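Local structure of 4-oxalocrotonate decarboxylase NahK (Pseudomonas putida, 5D2H) at residues K126-I131 against T257-V262; V160-S165 against S183-I188. The protein catalyses the decarboxylation of (3E)-2-oxohex-3-enedioate to 2-oxopent-4-enoate and carbon dioxide, binding a divalent metal ion, a step in the breakdown of aromatic hydrocarbons. The protein carries 1 engineered substitution. All coordinates share one frame; numbering follows the deposited sequence.

Interaction 1. Residues K126-I131 against T257-V262; sequences KIEAEI and TAAVPV. With MG (magnesium ion), chain B; AKG (2-oxoglutaric acid), chain C.
Ile-127 and Val-260 hold the two segments together through a reciprocal pair of backbone hydrogen bonds: Ile-127 N gives to Val-260 O at 2.8 Å, and Val-260 N returns to Ile-127 O at 2.9 Å. They form the hydrogen-bonded pair of a short antiparallel ladder, with Lys-126 and Pro-261 as the non-hydrogen-bonded pair beside it. Beyond the ladder, Glu-128 and Glu-130 send extended chains to the magnesium ion, which Glu-128 OE2 binds at 1.9 Å and Glu-130 OE1 at 2.0 Å. At the outer end water 1 accepts a weak bond from Lys-126 NZ and donates to Ala-259 O, while the lysine's CD lies against Ala-259 CB. On the other face Ile-127 meets Val-262 at about a right angle, CG2 to CG1 at 3.7 Å. With CG1 set between backbone N and carbonyl carbon (chi1 63°), Ile-127 also reaches Val-260, CG1 to CB at 4.1 Å. Farther along, Ala-129 CB touches Thr-257 CG2. Glu-128 OE2 and Glu-130 OE1 come within 2.8 Å of each other as neighbouring ligands of one magnesium ion, whose positive charge probably offsets their repulsion; the same strand thus pairs through its backbone and presents metal ligands.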
ATOM      1  N   LYS A 126       5.485  10.373  -1.925  1.00 20.81           N
ATOM      2  CA  LYS A 126       4.601  10.562  -3.060  1.00 18.63           C
ATOM      3  C   LYS A 126       3.216  10.139  -2.611  1.00 19.54           C
ATOM      4  O   LYS A 126       3.077   9.313  -1.709  1.00 18.93           O
ATOM      5  CB  LYS A 126       5.021   9.679  -4.227  1.00 15.42           C
ATOM      6  CG  LYS A 126       6.442   9.875  -4.706  1.00 23.66           C
ATOM      7  CD  LYS A 126       6.700   9.020  -5.945  1.00 23.16           C
ATOM      8  CE  LYS A 126       8.136   9.175  -6.424  1.00 29.42           C
ATOM      9  NZ  LYS A 126       8.364   8.456  -7.701  1.00 38.10           N
ATOM     10  N   ILE A 127       2.193  10.699  -3.243  1.00 18.36           N
ATOM     11  CA  ILE A 127       0.833  10.304  -2.932  1.00 20.46           C
ATOM     12  C   ILE A 127       0.253   9.542  -4.103  1.00 17.42           C
ATOM     13  O   ILE A 127       0.636   9.754  -5.255  1.00 20.96           O
ATOM     14  CB  ILE A 127      -0.054  11.510  -2.624  1.00 21.99           C
ATOM     15  CG1 ILE A 127      -0.173  12.420  -3.856  1.00 23.72           C
ATOM     16  CG2 ILE A 127       0.508  12.269  -1.441  1.00 22.32           C
ATOM     17  CD1 ILE A 127      -1.336  13.395  -3.775  1.00 26.72           C
ATOM     18  N   GLU A 128      -0.657   8.634  -3.796  1.00 18.51           N
ATOM     19  CA  GLU A 128      -1.412   7.954  -4.830  1.00 19.88           C
ATOM     20  C   GLU A 128      -2.874   7.856  -4.413  1.00 20.01           C
ATOM     21  O   GLU A 128      -3.187   7.760  -3.219  1.00 19.86           O
ATOM     22  CB  GLU A 128      -0.814   6.576  -5.133  1.00 22.82           C
ATOM     23  CG  GLU A 128      -0.418   5.788  -3.916  1.00 22.17           C
ATOM     24  CD  GLU A 128       0.324   4.510  -4.256  1.00 23.36           C
ATOM     25  OE1 GLU A 128       0.656   4.279  -5.441  1.00 22.41           O
ATOM     26  OE2 GLU A 128       0.583   3.731  -3.322  1.00 23.72           O
ATOM     27  N   ALA A 129      -3.758   7.924  -5.404  1.00 15.75           N
ATOM     28  CA  ALA A 129      -5.197   7.804  -5.194  1.00 16.99           C
ATOM     29  C   ALA A 129      -5.595   6.344  -5.264  1.00 20.92           C
ATOM     30  O   ALA A 129      -5.270   5.645  -6.230  1.00 19.19           O
ATOM     31  CB  ALA A 129      -5.960   8.598  -6.231  1.00 14.18           C
ATOM     32  N   GLU A 130      -6.299   5.883  -4.239  1.00 15.68           N
ATOM     33  CA  GLU A 130      -6.681   4.486  -4.172  1.00 17.71           C
ATOM     34  C   GLU A 130      -8.107   4.379  -3.677  1.00 18.06           C
ATOM     35  O   GLU A 130      -8.690   5.334  -3.155  1.00 17.57           O
ATOM     36  CB  GLU A 130      -5.741   3.710  -3.236  1.00 16.01           C
ATOM     37  CG  GLU A 130      -4.267   3.968  -3.488  1.00 17.21           C
ATOM     38  CD  GLU A 130      -3.345   2.888  -2.908  1.00 23.38           C
ATOM     39  OE1 GLU A 130      -2.146   3.177  -2.737  1.00 18.91           O
ATOM     40  OE2 GLU A 130      -3.799   1.751  -2.644  1.00 17.92           O
ATOM     41  N   ILE A 131      -8.669   3.201  -3.853  1.00 16.33           N
ATOM     42  CA  ILE A 131      -9.935   2.886  -3.233  1.00 18.10           C
ATOM     43  C   ILE A 131      -9.668   1.730  -2.279  1.00 21.06           C
ATOM     44  O   ILE A 131      -9.029   0.743  -2.648  1.00 19.10           O
ATOM     45  CB  ILE A 131     -11.032   2.553  -4.282  1.00 21.62           C
ATOM     46  CG1 ILE A 131     -12.349   2.223  -3.581  1.00 19.74           C
ATOM     47  CG2 ILE A 131     -10.592   1.447  -5.219  1.00 20.64           C
ATOM     48  CD1 ILE A 131     -12.990   3.465  -2.928  1.00 26.02           C
ATOM     49  N   THR A 257      -3.902   6.159  -9.973  1.00 25.32           N
ATOM     50  CA  THR A 257      -3.120   7.077 -10.799  1.00 29.57           C
ATOM     51  C   THR A 257      -1.630   6.837 -10.598  1.00 28.57           C
ATOM     52  O   THR A 257      -1.228   6.047  -9.745  1.00 35.50           O
ATOM     53  CB  THR A 257      -3.357   8.515 -10.361  1.00 29.33           C
ATOM     54  OG1 THR A 257      -2.640   8.744  -9.141  1.00 37.20           O
ATOM     55  CG2 THR A 257      -4.836   8.769 -10.114  1.00 24.22           C
ATOM     56  N   ALA A 258      -0.804   7.534 -11.368  1.00 26.10           N
ATOM     57  CA  ALA A 258       0.629   7.510 -11.130  1.00 26.44           C
ATOM     58  C   ALA A 258       0.859   8.172  -9.772  1.00 24.38           C
ATOM     59  O   ALA A 258       0.052   8.990  -9.349  1.00 24.99           O
ATOM     60  CB  ALA A 258       1.358   8.265 -12.215  1.00 26.44           C
ATOM     61  N   ALA A 259       1.936   7.806  -9.084  1.00 20.77           N
ATOM     62  CA  ALA A 259       2.268   8.450  -7.816  1.00 20.49           C
ATOM     63  C   ALA A 259       2.861   9.829  -8.081  1.00 21.93           C
ATOM     64  O   ALA A 259       3.573  10.037  -9.061  1.00 21.03           O
ATOM     65  CB  ALA A 259       3.230   7.596  -7.006  1.00 20.26           C
ATOM     66  N   VAL A 260       2.557  10.770  -7.195  1.00 27.51           N
ATOM     67  CA  VAL A 260       2.924  12.173  -7.381  1.00 24.54           C
ATOM     68  C   VAL A 260       3.735  12.628  -6.176  1.00 18.80           C
ATOM     69  O   VAL A 260       3.291  12.480  -5.035  1.00 22.90           O
ATOM     70  CB  VAL A 260       1.641  13.040  -7.518  1.00 24.42           C
ATOM     71  CG1 VAL A 260       1.955  14.532  -7.462  1.00 23.35           C
ATOM     72  CG2 VAL A 260       0.904  12.688  -8.813  1.00 24.11           C
ATOM     73  N   PRO A 261       4.941  13.155  -6.415  1.00 22.49           N
ATOM     74  CA  PRO A 261       5.727  13.732  -5.317  1.00 19.67           C
ATOM     75  C   PRO A 261       4.953  14.809  -4.552  1.00 24.34           C
ATOM     76  O   PRO A 261       4.134  15.546  -5.125  1.00 16.74           O
ATOM     77  CB  PRO A 261       6.916  14.366  -6.038  1.00 19.90           C
ATOM     78  CG  PRO A 261       7.060  13.575  -7.291  1.00 23.02           C
ATOM     79  CD  PRO A 261       5.674  13.167  -7.693  1.00 19.28           C
ATOM     80  N   VAL A 262       5.196  14.876  -3.248  1.00 18.07           N
ATOM     81  CA  VAL A 262       4.657  15.953  -2.443  1.00 17.46           C
ATOM     82  C   VAL A 262       5.732  16.534  -1.550  1.00 14.80           C
ATOM     83  O   VAL A 262       6.660  15.843  -1.146  1.00 19.09           O
ATOM     84  CB  VAL A 262       3.464  15.514  -1.602  1.00 13.87           C
ATOM     85  CG1 VAL A 262       2.249  15.313  -2.505  1.00 16.15           C
ATOM     86  CG2 VAL A 262       3.788  14.256  -0.839  1.00 15.59           C
TER
HETATM   87 MG    MG B 301      -0.389   2.238  -2.664  1.00 19.38          MG
HETATM   88  C1  AKG C 302       2.432   0.969  -3.766  1.00 29.88           C
HETATM   89  O1  AKG C 302       1.944   0.930  -4.914  1.00 35.77           O
HETATM   90  O2  AKG C 302       1.704   1.164  -2.757  1.00 20.97           O
HETATM   91  C2  AKG C 302       3.887   0.831  -3.582  1.00 29.42           C
HETATM   92  O5  AKG C 302       4.420   1.520  -2.728  1.00 36.97           O
HETATM   93  C3  AKG C 302       4.805  -0.094  -4.363  1.00 29.50           C
HETATM   94  C4  AKG C 302       4.189  -0.755  -5.589  1.00 25.70           C
HETATM   95  C5  AKG C 302       4.098   0.154  -6.795  1.00 37.88           C
HETATM   96  O3  AKG C 302       3.148  -0.072  -7.576  1.00 28.13           O
HETATM   97  O4  AKG C 302       4.942   1.072  -6.992  1.00 35.69           O
HETATM   98  O   HOH W   1       5.798   8.865  -9.752  1.00 37.30           O
HETATM   99  O   HOH W   2       0.334   4.856  -8.114  1.00 32.43           O
HETATM  100  O   HOH W   3      -1.481   0.641  -2.091  1.00 16.05           O
HETATM  101  O   HOH W   4      -0.449   1.613  -4.666  1.00 20.17           O

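Interaction 2. Residues V160-S165 against S183-I188; sequences VEVIDS and SSTRFI. With MG (magnesium ion), chain B; AKG (2-oxoglutaric acid), chain C; EDO (1,2-ethanediol), chain F.
Strands 160-163 and 184-188 run antiparallel at 159°, with Val-160 facing Ile-188 and Val-162 facing Arg-186 in hydrogen-bonded pairs. Arg-186 N meets Val-162 O at a nearly straight 172°, and Val-162 N bonds to Arg-186 O at 2.7 Å. Past the regular ladder, Asp-164 N still reaches Ser-183 O at 2.8 Å. On one face Ile-188 CD1 packs against both valines, 3.9 Å from Val-162 CG2, and Val-162 CB rests on Arg-186 CB at 3.7 Å. The arginine then bends away, and its NH1 bonds to Thr-185 O. Thr-185 turns CG2 against Asp-164 CB, while water 6 joins its OG1 to Asp-164 OD2; the aspartate is also held by the backbone N of Ile-123 and His-124.

On the opposite face Glu-161, its CG anti to the backbone N (chi1 -168°), stretches out past Arg-186 O to bind magnesium through OE1 at 2.0 Å. Its OE2 takes a salt bridge from Lys-83; water 5 accepts from Thr-185 N and lies within hydrogen-bonding distance of Glu-161 OE2 and Arg-186 O. Ile-163 CG2 and Ser-183 CB both lie 3.6 Å from the keto oxygen O5 of 2-oxoglutarate. Cutting Ile-163 back to an alanine would strip away CG2 and CD1 and is likely to open a gap beside that oxygen, leaving this side of the ligand less closely packed. This part of the mixed sheet forms one wall of the metal and ligand pocket in the fumarylacetoacetate hydrolase C-terminal fold, with Glu-161 as the third glutamate ligand of the magnesium ion, beside Glu-128 and Glu-130.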
ATOM      1  N   VAL A 160      -6.159   8.011   0.010  1.00 18.20           N
ATOM      2  CA  VAL A 160      -4.934   8.421  -0.633  1.00 15.64           C
ATOM      3  C   VAL A 160      -3.796   7.834   0.185  1.00 18.74           C
ATOM      4  O   VAL A 160      -3.799   7.924   1.410  1.00 19.35           O
ATOM      5  CB  VAL A 160      -4.830   9.947  -0.683  1.00 19.49           C
ATOM      6  CG1 VAL A 160      -3.443  10.368  -1.105  1.00 16.05           C
ATOM      7  CG2 VAL A 160      -5.909  10.510  -1.623  1.00 12.28           C
ATOM      8  N   GLU A 161      -2.846   7.190  -0.476  1.00 13.29           N
ATOM      9  CA  GLU A 161      -1.701   6.683   0.252  1.00 18.57           C
ATOM     10  C   GLU A 161      -0.550   7.648   0.084  1.00 13.10           C
ATOM     11  O   GLU A 161      -0.383   8.257  -0.975  1.00 15.36           O
ATOM     12  CB  GLU A 161      -1.287   5.282  -0.223  1.00 19.79           C
ATOM     13  CG  GLU A 161      -0.281   4.646   0.737  1.00 16.68           C
ATOM     14  CD  GLU A 161       0.180   3.243   0.358  1.00 20.11           C
ATOM     15  OE1 GLU A 161      -0.044   2.802  -0.791  1.00 16.70           O
ATOM     16  OE2 GLU A 161       0.791   2.585   1.230  1.00 16.77           O
ATOM     17  N   VAL A 162       0.216   7.827   1.151  1.00 17.37           N
ATOM     18  CA  VAL A 162       1.505   8.465   1.015  1.00 15.67           C
ATOM     19  C   VAL A 162       2.520   7.345   1.097  1.00 13.01           C
ATOM     20  O   VAL A 162       2.613   6.633   2.106  1.00 14.27           O
ATOM     21  CB  VAL A 162       1.752   9.543   2.090  1.00 14.55           C
ATOM     22  CG1 VAL A 162       3.076  10.269   1.814  1.00 15.38           C
ATOM     23  CG2 VAL A 162       0.598  10.551   2.099  1.00 15.03           C
ATOM     24  N   ILE A 163       3.242   7.143   0.008  1.00 13.91           N
ATOM     25  CA  ILE A 163       4.268   6.122  -0.007  1.00 16.52           C
ATOM     26  C   ILE A 163       5.609   6.818   0.037  1.00 15.98           C
ATOM     27  O   ILE A 163       5.741   7.952  -0.400  1.00 15.47           O
ATOM     28  CB  ILE A 163       4.165   5.209  -1.232  1.00 18.60           C
ATOM     29  CG1 ILE A 163       4.251   6.035  -2.522  1.00 18.94           C
ATOM     30  CG2 ILE A 163       2.874   4.352  -1.151  1.00 17.14           C
ATOM     31  CD1 ILE A 163       4.268   5.195  -3.785  1.00 20.60           C
ATOM     32  N   ASP A 164       6.596   6.144   0.598  1.00 15.33           N
ATOM     33  CA  ASP A 164       7.877   6.772   0.813  1.00 14.93           C
ATOM     34  C   ASP A 164       8.868   5.645   0.951  1.00 12.81           C
ATOM     35  O   ASP A 164       9.031   5.069   2.023  1.00 15.28           O
ATOM     36  CB  ASP A 164       7.824   7.634   2.081  1.00  9.05           C
ATOM     37  CG  ASP A 164       9.053   8.512   2.252  1.00 16.99           C
ATOM     38  OD1 ASP A 164       9.672   8.889   1.237  1.00 17.85           O
ATOM     39  OD2 ASP A 164       9.396   8.830   3.409  1.00 13.92           O
ATOM     40  N   SER A 165       9.498   5.295  -0.160  1.00 15.73           N
ATOM     41  CA  SER A 165      10.503   4.259  -0.141  1.00 14.09           C
ATOM     42  C   SER A 165      11.634   4.736   0.756  1.00 16.10           C
ATOM     43  O   SER A 165      12.084   5.868   0.628  1.00 17.14           O
ATOM     44  CB  SER A 165      11.033   4.017  -1.547  1.00 10.75           C
ATOM     45  OG  SER A 165      12.034   3.027  -1.501  1.00 15.20           O
ATOM     46  N   SER A 183       6.896   0.304   0.874  1.00 16.54           N
ATOM     47  CA  SER A 183       7.050   1.767   0.922  1.00 15.22           C
ATOM     48  C   SER A 183       5.931   2.480   1.687  1.00 12.26           C
ATOM     49  O   SER A 183       5.723   3.689   1.530  1.00 16.12           O
ATOM     50  CB  SER A 183       7.140   2.327  -0.501  1.00 15.74           C
ATOM     51  OG  SER A 183       8.102   1.618  -1.273  1.00 15.24           O
ATOM     52  N   SER A 184       5.195   1.746   2.514  1.00 13.95           N
ATOM     53  CA  SER A 184       4.065   2.358   3.203  1.00 16.52           C
ATOM     54  C   SER A 184       4.580   3.400   4.183  1.00 15.17           C
ATOM     55  O   SER A 184       5.705   3.284   4.688  1.00 15.51           O
ATOM     56  CB  SER A 184       3.240   1.311   3.934  1.00 17.21           C
ATOM     57  OG  SER A 184       2.961   0.209   3.085  1.00 15.79           O
ATOM     58  N   THR A 185       3.765   4.411   4.459  1.00 13.61           N
ATOM     59  CA  THR A 185       4.155   5.410   5.446  1.00 16.73           C
ATOM     60  C   THR A 185       2.992   6.255   5.971  1.00 12.78           C
ATOM     61  O   THR A 185       2.907   6.508   7.173  1.00 15.36           O
ATOM     62  CB  THR A 185       5.344   6.279   4.964  1.00 16.75           C
ATOM     63  OG1 THR A 185       6.077   6.755   6.098  1.00 17.08           O
ATOM     64  CG2 THR A 185       4.868   7.455   4.128  1.00 12.92           C
ATOM     65  N   ARG A 186       2.088   6.675   5.091  1.00 15.05           N
ATOM     66  CA  ARG A 186       0.850   7.297   5.550  1.00 15.81           C
ATOM     67  C   ARG A 186      -0.285   6.910   4.629  1.00 16.68           C
ATOM     68  O   ARG A 186      -0.063   6.538   3.474  1.00 19.33           O
ATOM     69  CB  ARG A 186       0.956   8.832   5.604  1.00 13.92           C
ATOM     70  CG  ARG A 186       2.088   9.384   6.453  1.00 16.54           C
ATOM     71  CD  ARG A 186       1.789   9.386   7.949  1.00 15.99           C
ATOM     72  NE  ARG A 186       2.850  10.069   8.690  1.00 19.68           N
ATOM     73  CZ  ARG A 186       3.979   9.491   9.102  1.00 17.69           C
ATOM     74  NH1 ARG A 186       4.214   8.208   8.855  1.00 13.92           N
ATOM     75  NH2 ARG A 186       4.883  10.200   9.766  1.00 16.85           N
ATOM     76  N   PHE A 187      -1.504   6.991   5.146  1.00 17.44           N
ATOM     77  CA  PHE A 187      -2.689   6.871   4.309  1.00 17.97           C
ATOM     78  C   PHE A 187      -3.759   7.815   4.831  1.00 19.11           C
ATOM     79  O   PHE A 187      -3.867   8.030   6.031  1.00 15.21           O
ATOM     80  CB  PHE A 187      -3.202   5.426   4.231  1.00 12.05           C
ATOM     81  CG  PHE A 187      -3.806   4.906   5.514  1.00 17.41           C
ATOM     82  CD1 PHE A 187      -3.019   4.267   6.459  1.00 15.80           C
ATOM     83  CD2 PHE A 187      -5.167   5.023   5.757  1.00 21.94           C
ATOM     84  CE1 PHE A 187      -3.580   3.768   7.631  1.00 19.78           C
ATOM     85  CE2 PHE A 187      -5.724   4.526   6.926  1.00 17.59           C
ATOM     86  CZ  PHE A 187      -4.926   3.904   7.861  1.00 15.51           C
ATOM     87  N   ILE A 188      -4.526   8.398   3.918  1.00 13.28           N
ATOM     88  CA  ILE A 188      -5.575   9.331   4.292  1.00 15.55           C
ATOM     89  C   ILE A 188      -6.899   8.817   3.755  1.00 16.93           C
ATOM     90  O   ILE A 188      -7.109   8.825   2.544  1.00 16.09           O
ATOM     91  CB  ILE A 188      -5.327  10.720   3.677  1.00 18.00           C
ATOM     92  CG1 ILE A 188      -3.923  11.214   4.016  1.00 18.20           C
ATOM     93  CG2 ILE A 188      -6.377  11.722   4.159  1.00 20.40           C
ATOM     94  CD1 ILE A 188      -3.114  11.639   2.810  1.00 16.08           C
TER
HETATM   95 MG    MG B 301      -0.389   2.238  -2.664  1.00 19.38          MG
HETATM   96  C1  AKG C 302       2.432   0.969  -3.766  1.00 29.88           C
HETATM   97  O1  AKG C 302       1.944   0.930  -4.914  1.00 35.77           O
HETATM   98  O2  AKG C 302       1.704   1.164  -2.757  1.00 20.97           O
HETATM   99  C2  AKG C 302       3.887   0.831  -3.582  1.00 29.42           C
HETATM  100  O5  AKG C 302       4.420   1.520  -2.728  1.00 36.97           O
HETATM  101  C3  AKG C 302       4.805  -0.094  -4.363  1.00 29.50           C
HETATM  102  C4  AKG C 302       4.189  -0.755  -5.589  1.00 25.70           C
HETATM  103  C5  AKG C 302       4.098   0.154  -6.795  1.00 37.88           C
HETATM  104  O3  AKG C 302       3.148  -0.072  -7.576  1.00 28.13           O
HETATM  105  O4  AKG C 302       4.942   1.072  -6.992  1.00 35.69           O
HETATM  106  C1  EDO F 305       7.818   6.079  -3.245  1.00 20.69           C
HETATM  107  O1  EDO F 305       8.730   5.480  -4.172  1.00 32.88           O
HETATM  108  C2  EDO F 305       8.283   7.499  -2.923  1.00 24.69           C
HETATM  109  O2  EDO F 305       9.619   7.453  -2.403  1.00 24.21           O
HETATM  110  O   HOH W   5       1.128   4.017   3.524  1.00 15.07           O
HETATM  111  O   HOH W   6       8.616   7.110   5.358  1.00 12.08           O
HETATM  112  O   HOH W   7      10.559   0.955  -0.799  1.00 13.85           O
HETATM  113  O   HOH W   3      -1.481   0.641  -2.091  1.00 16.05           O
HETATM  114  O   HOH W   4      -0.449   1.613  -4.666  1.00 20.17           O

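Overall arrangement
Strands 126-135 and 153-163 are neighbours in one mixed sheet, so interactions 1 and 2, with centres about 9 Å apart, continue each other across it. Glu-128 O to Glu-161 N and Lys-126 O to Ile-163 N, both 2.8 Å, are probable hydrogen bonds between them. Along the chain, interaction 2 is nested within the loop that interaction 1 closes. Their shared product is the metal site: 126-131 brings two carboxylates and 160-165 the third, while 2-oxoglutarate O2, at 2.4 Å from the magnesium ion, and waters 3 and 4 make up the six ligands. Glu-128 OE2 also packs 3.2 Å from Ile-163 CG2, and Lys-83 and Leu-86 hydrogen-bond the 2-oxoglutarate.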